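Local coordinates for protein ectonucleotide pyrophosphatase/phosphodiesterase family member 5 (Mus musculus, PDB 5VEO) that probably hydrolyses phosphodiester bonds with the aid of zinc ions, with restricted activity on nucleotides, at residues H118-A123 with I166-L171; K15-S20 with V217-T222. The protein carries 1 engineered substitution. All blocks are in the same frame, centred on the assembly; numbering follows the deposited sequence.

Contact 1: H118-A123 with I166-L171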
ATOM      1  N   HIS A 118     -12.578   7.696  20.622  1.00 20.34           N
ATOM      2  CA  HIS A 118     -11.566   6.678  20.849  1.00 17.35           C
ATOM      3  C   HIS A 118     -10.175   7.255  20.571  1.00 18.26           C
ATOM      4  O   HIS A 118     -10.020   8.403  20.144  1.00 23.42           O
ATOM      5  CB  HIS A 118     -11.828   5.447  19.963  1.00 20.35           C
ATOM      6  CG  HIS A 118     -13.241   4.947  20.014  1.00 23.10           C
ATOM      7  ND1 HIS A 118     -13.762   4.301  21.115  1.00 25.51           N
ATOM      8  CD2 HIS A 118     -14.235   4.983  19.095  1.00 20.56           C
ATOM      9  CE1 HIS A 118     -15.019   3.970  20.875  1.00 27.00           C
ATOM     10  NE2 HIS A 118     -15.332   4.373  19.657  1.00 24.84           N
ATOM     11  N   ALA A 119      -9.155   6.452  20.853  1.00 19.20           N
ATOM     12  CA  ALA A 119      -7.764   6.822  20.622  1.00 18.78           C
ATOM     13  C   ALA A 119      -7.162   5.853  19.616  1.00 15.28           C
ATOM     14  O   ALA A 119      -7.430   4.662  19.684  1.00 16.07           O
ATOM     15  CB  ALA A 119      -6.945   6.777  21.916  1.00 19.88           C
ATOM     16  N   SER A 120      -6.346   6.371  18.706  1.00 15.80           N
ATOM     17  CA  SER A 120      -5.647   5.561  17.708  1.00 13.40           C
ATOM     18  C   SER A 120      -4.150   5.689  17.924  1.00 15.58           C
ATOM     19  O   SER A 120      -3.670   6.709  18.422  1.00 15.68           O
ATOM     20  CB  SER A 120      -5.952   6.015  16.280  1.00 14.74           C
ATOM     21  OG  SER A 120      -7.313   6.308  16.056  1.00 16.30           O
ATOM     22  N   GLY A 121      -3.405   4.666  17.489  1.00 13.46           N
ATOM     23  CA  GLY A 121      -1.962   4.693  17.562  1.00 11.70           C
ATOM     24  C   GLY A 121      -1.335   4.187  16.280  1.00 11.56           C
ATOM     25  O   GLY A 121      -1.871   3.264  15.666  1.00 14.61           O
ATOM     26  N   ALA A 122      -0.220   4.779  15.878  1.00 11.06           N
ATOM     27  CA  ALA A 122       0.432   4.413  14.627  1.00 12.17           C
ATOM     28  C   ALA A 122       1.936   4.390  14.814  1.00 10.59           C
ATOM     29  O   ALA A 122       2.527   5.353  15.321  1.00 12.25           O
ATOM     30  CB  ALA A 122       0.067   5.380  13.510  1.00 13.22           C
ATOM     31  N   ALA A 123       2.543   3.287  14.397  1.00 11.29           N
ATOM     32  CA  ALA A 123       3.977   3.058  14.487  1.00 12.23           C
ATOM     33  C   ALA A 123       4.504   2.883  13.057  1.00 11.60           C
ATOM     34  O   ALA A 123       4.592   1.766  12.535  1.00 10.33           O
ATOM     35  CB  ALA A 123       4.261   1.875  15.356  1.00 13.22           C
ATOM     36  N   ILE A 166      -5.493   2.871  23.288  1.00 16.69           N
ATOM     37  CA  ILE A 166      -6.037   2.874  21.940  1.00 16.52           C
ATOM     38  C   ILE A 166      -6.926   1.660  21.737  1.00 14.96           C
ATOM     39  O   ILE A 166      -6.744   0.594  22.349  1.00 17.75           O
ATOM     40  CB  ILE A 166      -4.914   2.911  20.873  1.00 14.09           C
ATOM     41  CG1 ILE A 166      -4.049   1.639  20.916  1.00 14.79           C
ATOM     42  CG2 ILE A 166      -4.075   4.167  21.052  1.00 15.13           C
ATOM     43  CD1 ILE A 166      -3.051   1.504  19.734  1.00 15.13           C
ATOM     44  N   ASN A 167      -7.908   1.833  20.870  1.00 15.51           N
ATOM     45  CA  ASN A 167      -8.663   0.706  20.347  1.00 17.03           C
ATOM     46  C   ASN A 167      -8.215   0.312  18.955  1.00 12.94           C
ATOM     47  O   ASN A 167      -8.650  -0.733  18.471  1.00 17.60           O
ATOM     48  CB  ASN A 167     -10.163   1.003  20.280  1.00 17.24           C
ATOM     49  CG  ASN A 167     -10.496   2.138  19.335  1.00 18.34           C
ATOM     50  OD1 ASN A 167      -9.651   2.940  19.006  1.00 20.53           O
ATOM     51  ND2 ASN A 167     -11.748   2.210  18.907  1.00 19.88           N
ATOM     52  N   LEU A 168      -7.399   1.140  18.302  1.00 13.91           N
ATOM     53  CA  LEU A 168      -7.056   0.964  16.889  1.00 13.69           C
ATOM     54  C   LEU A 168      -5.584   1.294  16.724  1.00 11.83           C
ATOM     55  O   LEU A 168      -5.155   2.424  17.010  1.00 14.99           O
ATOM     56  CB  LEU A 168      -7.908   1.868  16.005  1.00 13.91           C
ATOM     57  CG  LEU A 168      -7.496   1.972  14.545  1.00 14.72           C
ATOM     58  CD1 LEU A 168      -7.625   0.595  13.907  1.00 14.67           C
ATOM     59  CD2 LEU A 168      -8.355   2.988  13.849  1.00 17.31           C
ATOM     60  N   GLY A 169      -4.807   0.306  16.306  1.00 12.54           N
ATOM     61  CA  GLY A 169      -3.386   0.477  16.084  1.00 11.32           C
ATOM     62  C   GLY A 169      -2.980   0.114  14.663  1.00 11.85           C
ATOM     63  O   GLY A 169      -3.602  -0.737  14.018  1.00 10.20           O
ATOM     64  N   PHE A 170      -1.926   0.783  14.187  1.00 10.98           N
ATOM     65  CA  PHE A 170      -1.340   0.556  12.867  1.00 10.51           C
ATOM     66  C   PHE A 170       0.154   0.354  13.035  1.00 10.89           C
ATOM     67  O   PHE A 170       0.824   1.189  13.648  1.00 12.23           O
ATOM     68  CB  PHE A 170      -1.586   1.734  11.921  1.00  9.45           C
ATOM     69  CG  PHE A 170      -3.016   1.917  11.575  1.00  9.56           C
ATOM     70  CD1 PHE A 170      -3.575   1.197  10.524  1.00 10.39           C
ATOM     71  CD2 PHE A 170      -3.826   2.771  12.310  1.00 10.90           C
ATOM     72  CE1 PHE A 170      -4.908   1.332  10.197  1.00 13.50           C
ATOM     73  CE2 PHE A 170      -5.168   2.917  11.982  1.00 13.56           C
ATOM     74  CZ  PHE A 170      -5.712   2.187  10.932  1.00 14.75           C
ATOM     75  N   LEU A 171       0.673  -0.737  12.484  1.00 10.59           N
ATOM     76  CA  LEU A 171       2.081  -1.103  12.587  1.00  9.26           C
ATOM     77  C   LEU A 171       2.601  -1.387  11.189  1.00  6.79           C
ATOM     78  O   LEU A 171       1.966  -2.127  10.440  1.00 10.22           O
ATOM     79  CB  LEU A 171       2.252  -2.329  13.489  1.00 10.26           C
ATOM     80  CG  LEU A 171       3.608  -3.001  13.590  1.00  9.60           C
ATOM     81  CD1 LEU A 171       4.634  -2.046  14.176  1.00 12.39           C
ATOM     82  CD2 LEU A 171       3.539  -4.300  14.410  1.00 12.61           C
TER

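Contact 2: K15-S20 with V217-T222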
ATOM      1  N   LYS A  15     -11.211  -4.133  19.577  1.00 22.45           N
ATOM      2  CA  LYS A  15      -9.951  -3.478  19.282  1.00 19.96           C
ATOM      3  C   LYS A  15      -9.380  -4.117  18.035  1.00 19.29           C
ATOM      4  O   LYS A  15      -9.626  -5.298  17.777  1.00 19.26           O
ATOM      5  CB  LYS A  15      -8.984  -3.657  20.389  1.00 21.02           C
ATOM      6  CG  LYS A  15      -9.508  -3.043  21.687  1.00 25.00           C
ATOM      7  CD  LYS A  15      -8.420  -3.004  22.699  1.00 33.39           C
ATOM      8  CE  LYS A  15      -7.986  -4.392  23.134  1.00 40.57           C
ATOM      9  NZ  LYS A  15      -8.593  -4.799  24.435  1.00 44.66           N
ATOM     10  N   VAL A  16      -8.589  -3.341  17.303  1.00 15.58           N
ATOM     11  CA  VAL A  16      -8.008  -3.816  16.045  1.00 15.37           C
ATOM     12  C   VAL A  16      -6.572  -3.319  15.937  1.00 14.07           C
ATOM     13  O   VAL A  16      -6.287  -2.140  16.195  1.00 14.40           O
ATOM     14  CB  VAL A  16      -8.822  -3.329  14.835  1.00 15.50           C
ATOM     15  CG1 VAL A  16      -8.153  -3.843  13.529  1.00 21.29           C
ATOM     16  CG2 VAL A  16     -10.270  -3.774  14.889  1.00 18.26           C
ATOM     17  N   LEU A  17      -5.673  -4.223  15.540  1.00 12.88           N
ATOM     18  CA  LEU A  17      -4.301  -3.895  15.169  1.00 12.43           C
ATOM     19  C   LEU A  17      -4.108  -4.308  13.718  1.00 11.54           C
ATOM     20  O   LEU A  17      -4.243  -5.491  13.412  1.00 12.75           O
ATOM     21  CB  LEU A  17      -3.304  -4.633  16.060  1.00 13.95           C
ATOM     22  CG  LEU A  17      -1.836  -4.513  15.684  1.00 11.82           C
ATOM     23  CD1 LEU A  17      -1.397  -3.037  15.522  1.00 12.01           C
ATOM     24  CD2 LEU A  17      -0.964  -5.229  16.667  1.00 14.96           C
ATOM     25  N   VAL A  18      -3.829  -3.338  12.847  1.00  9.93           N
ATOM     26  CA  VAL A  18      -3.534  -3.595  11.436  1.00 10.11           C
ATOM     27  C   VAL A  18      -2.029  -3.529  11.267  1.00 10.43           C
ATOM     28  O   VAL A  18      -1.391  -2.516  11.607  1.00 10.23           O
ATOM     29  CB  VAL A  18      -4.231  -2.590  10.508  1.00 10.12           C
ATOM     30  CG1 VAL A  18      -3.915  -2.902   9.019  1.00 12.87           C
ATOM     31  CG2 VAL A  18      -5.723  -2.568  10.752  1.00 13.11           C
ATOM     32  N   VAL A  19      -1.461  -4.603  10.730  1.00  9.25           N
ATOM     33  CA  VAL A  19      -0.040  -4.696  10.458  1.00  8.61           C
ATOM     34  C   VAL A  19       0.150  -4.757   8.957  1.00  8.12           C
ATOM     35  O   VAL A  19      -0.480  -5.588   8.297  1.00  8.94           O
ATOM     36  CB  VAL A  19       0.584  -5.934  11.113  1.00 10.70           C
ATOM     37  CG1 VAL A  19       2.069  -5.975  10.822  1.00 10.89           C
ATOM     38  CG2 VAL A  19       0.303  -5.929  12.598  1.00 12.41           C
ATOM     39  N   SER A  20       1.045  -3.914   8.425  1.00  7.76           N
ATOM     40  CA  SER A  20       1.461  -3.995   7.023  1.00  6.98           C
ATOM     41  C   SER A  20       2.943  -4.344   6.973  1.00  7.13           C
ATOM     42  O   SER A  20       3.787  -3.574   7.453  1.00  7.64           O
ATOM     43  CB  SER A  20       1.215  -2.700   6.257  1.00  6.96           C
ATOM     44  OG  SER A  20       1.731  -2.822   4.954  1.00  8.03           O
ATOM     45  N   VAL A 217      -7.631  -8.502  20.991  1.00 21.89           N
ATOM     46  CA  VAL A 217      -7.318  -7.603  19.887  1.00 21.00           C
ATOM     47  C   VAL A 217      -7.540  -8.392  18.616  1.00 18.14           C
ATOM     48  O   VAL A 217      -7.112  -9.541  18.534  1.00 21.96           O
ATOM     49  CB  VAL A 217      -5.868  -7.103  19.951  1.00 22.58           C
ATOM     50  CG1 VAL A 217      -5.483  -6.387  18.643  1.00 24.65           C
ATOM     51  CG2 VAL A 217      -5.670  -6.204  21.170  1.00 27.44           C
ATOM     52  N   ASN A 218      -8.228  -7.799  17.650  1.00 16.99           N
ATOM     53  CA  ASN A 218      -8.342  -8.382  16.313  1.00 16.21           C
ATOM     54  C   ASN A 218      -7.106  -7.957  15.530  1.00 16.74           C
ATOM     55  O   ASN A 218      -6.959  -6.775  15.200  1.00 17.86           O
ATOM     56  CB  ASN A 218      -9.623  -7.916  15.640  1.00 15.03           C
ATOM     57  CG  ASN A 218     -10.862  -8.430  16.358  1.00 17.36           C
ATOM     58  OD1 ASN A 218     -11.176  -9.609  16.280  1.00 21.67           O
ATOM     59  ND2 ASN A 218     -11.529  -7.555  17.103  1.00 21.15           N
ATOM     60  N   LEU A 219      -6.209  -8.917  15.280  1.00 14.30           N
ATOM     61  CA  LEU A 219      -4.964  -8.689  14.559  1.00 13.39           C
ATOM     62  C   LEU A 219      -5.190  -8.962  13.075  1.00 11.41           C
ATOM     63  O   LEU A 219      -5.587 -10.066  12.703  1.00 14.61           O
ATOM     64  CB  LEU A 219      -3.862  -9.595  15.101  1.00 14.40           C
ATOM     65  CG  LEU A 219      -2.545  -9.645  14.342  1.00 14.17           C
ATOM     66  CD1 LEU A 219      -1.884  -8.266  14.344  1.00 15.65           C
ATOM     67  CD2 LEU A 219      -1.632 -10.673  14.945  1.00 18.29           C
ATOM     68  N   ILE A 220      -4.936  -7.966  12.239  1.00 11.07           N
ATOM     69  CA  ILE A 220      -5.101  -8.088  10.796  1.00 12.02           C
ATOM     70  C   ILE A 220      -3.718  -7.881  10.210  1.00 11.33           C
ATOM     71  O   ILE A 220      -3.099  -6.843  10.448  1.00 12.69           O
ATOM     72  CB  ILE A 220      -6.113  -7.068  10.249  1.00 11.57           C
ATOM     73  CG1 ILE A 220      -7.503  -7.325  10.869  1.00 13.08           C
ATOM     74  CG2 ILE A 220      -6.129  -7.090   8.711  1.00 15.73           C
ATOM     75  CD1 ILE A 220      -8.515  -6.286  10.576  1.00 16.88           C
ATOM     76  N   VAL A 221      -3.220  -8.878   9.473  1.00 10.23           N
ATOM     77  CA  VAL A 221      -1.884  -8.834   8.895  1.00  9.26           C
ATOM     78  C   VAL A 221      -2.049  -8.776   7.382  1.00  8.83           C
ATOM     79  O   VAL A 221      -2.605  -9.702   6.775  1.00  8.20           O
ATOM     80  CB  VAL A 221      -1.031 -10.042   9.309  1.00  9.78           C
ATOM     81  CG1 VAL A 221       0.355  -9.971   8.659  1.00  9.83           C
ATOM     82  CG2 VAL A 221      -0.923 -10.116  10.832  1.00 12.62           C
ATOM     83  N   THR A 222      -1.567  -7.710   6.765  1.00  8.30           N
ATOM     84  CA  THR A 222      -1.737  -7.572   5.328  1.00  6.91           C
ATOM     85  C   THR A 222      -0.548  -6.805   4.760  1.00  7.32           C
ATOM     86  O   THR A 222       0.533  -6.772   5.361  1.00  7.35           O
ATOM     87  CB  THR A 222      -3.127  -6.965   5.029  1.00  9.18           C
ATOM     88  OG1 THR A 222      -3.405  -7.036   3.622  1.00  9.66           O
ATOM     89  CG2 THR A 222      -3.269  -5.534   5.521  1.00 12.67           C
TER

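Contact 1: H118-A123 with I166-L171
Strands 120-123 and 168-171 run parallel, 4.6 Å between their axes. Four backbone bonds join 118-123 to 166-171: Asn167 N gives to Ala119 O just ahead of the strands, and between them Gly121 N gives to Leu168 O, Phe170 N to Gly121 O, and Ala123 N to Phe170 O; the last is the shortest (2.8 Å) and the straightest (167°). The pairing of CA atoms jumps from Ala119 beside Ile166 to Ser120 beside Leu168, skipping Asn167.

The polar contact centres on Asn167. Its CG sits in the crowded position between backbone N and carbonyl carbon (chi1 63°), which lifts the amide toward His118. ND2 lies over one face of the imidazole, toward the rim, 3.3 Å from His118 CG, with the two planes 30° apart. OD1 comes within 2.9 Å of Ala119 O, two acceptors that do not bond; OD1 takes its hydrogen bond from Asn113 ND2, which probably eases their repulsion. An alanine here removes the amide over His118 and the acceptor for Asn113, and would probably leave the ring less well fixed. Ser120 OG bonds to Gln114 and Asn113.

Apolar packing occupies both faces. Ile166 lies over Ser120 and Gly121: CG2 rests 3.5 Å from Ser120 C, and CD1 4.0 Å from Gly121 CA. Gly121 and Gly169, without side chains, let CD1 lie close to the backbone. Further along this face Ala123 CB meets Leu171 CD1 (4.1 Å). On the Leu168 and Phe170 face, Ala122 CB packs on Phe170 CB.

An aromatic edge meets a carbonyl where Phe170 CD2 lies 3.9 Å from Gly121 O.

Helix 149-160 packs on the Ile166 side and helix 109-115 on the Phe170 side, the helix-sheet-helix layering of the alkaline phosphatase superfamily, with this parallel pair in its central sheet.

Contact 2: K15-S20 with V217-T222
Asn218 fastens the beginning of this parallel pair by gripping one carbonyl twice. Its CB passes 3.4 Å from Lys15 O, and CG, anti to its own carbonyl carbon (chi1 -65°), swings the amide back beside the backbone N. At the tip, ND2 donates to Lys15 O (3.0 Å) in the carbonyl plane, and it also bonds to Gln14 OE1; OD1 accepts from Ala344 N. The backbone N of Asn218 reaches the same Lys15 O from above that plane, at 2.9 Å, so the two donors approach the oxygen from different directions.

Beyond it the backbones alternate: Leu17 N to Asn218 O, Ile220 N to Leu17 O, Val19 N to Ile220 O and Thr222 N to Val19 O, the last three nearly along the C=O axes and close to straight.

Side chains pack on both faces. Leu219 CD1 touches both Leu17 CD2 and Val19 CG2, the latter at 3.6 Å, with the two leucines lying side by side; Leu204 of helix 190-210 packs on Leu219 and Val19. On the other face Val16 CG1 meets Ile220 CD1 at 3.8 Å, under Leu363 of helix 359-366. At the N-terminal end the Lys15 chain, bent at chi3 and chi4, crosses Val217 at about a right angle, Lys15 CE on Val217 CG2 (3.5 Å), and NZ bonds to Asn216 OD1.

The chemistry is thus an apolar, backbone-bonded middle between polar ends, and it is consistent with a well-fixed base for the C-terminal end, where Ser20 OG bonds to His62 and the chains run on to the zinc ligands Asp22, Asp224 and His225.

How the contacts relate
Both contacts are buried pairings of parallel strands in one central sheet. They are joined directly, since strands 168-173 and 16-21 are neighbours: Asn167 O faces Val16 N (2.9 Å) and Leu171 O faces Ser20 N (2.8 Å), probable hydrogen bonds. Contact 1 lies toward one margin, with only the short strand 139-140 beyond it, and combines glycines and alanines with larger side chains and an asparagine-histidine contact. Contact 2 sits nearer the middle, is rich in branched aliphatic residues, and comes nearer to AMP: the Ser20 side chain is about 8 Å away, against about 11 Å for Ala122, and about 7 Å from a zinc ion. In sequence, contact 1 is nested within contact 2.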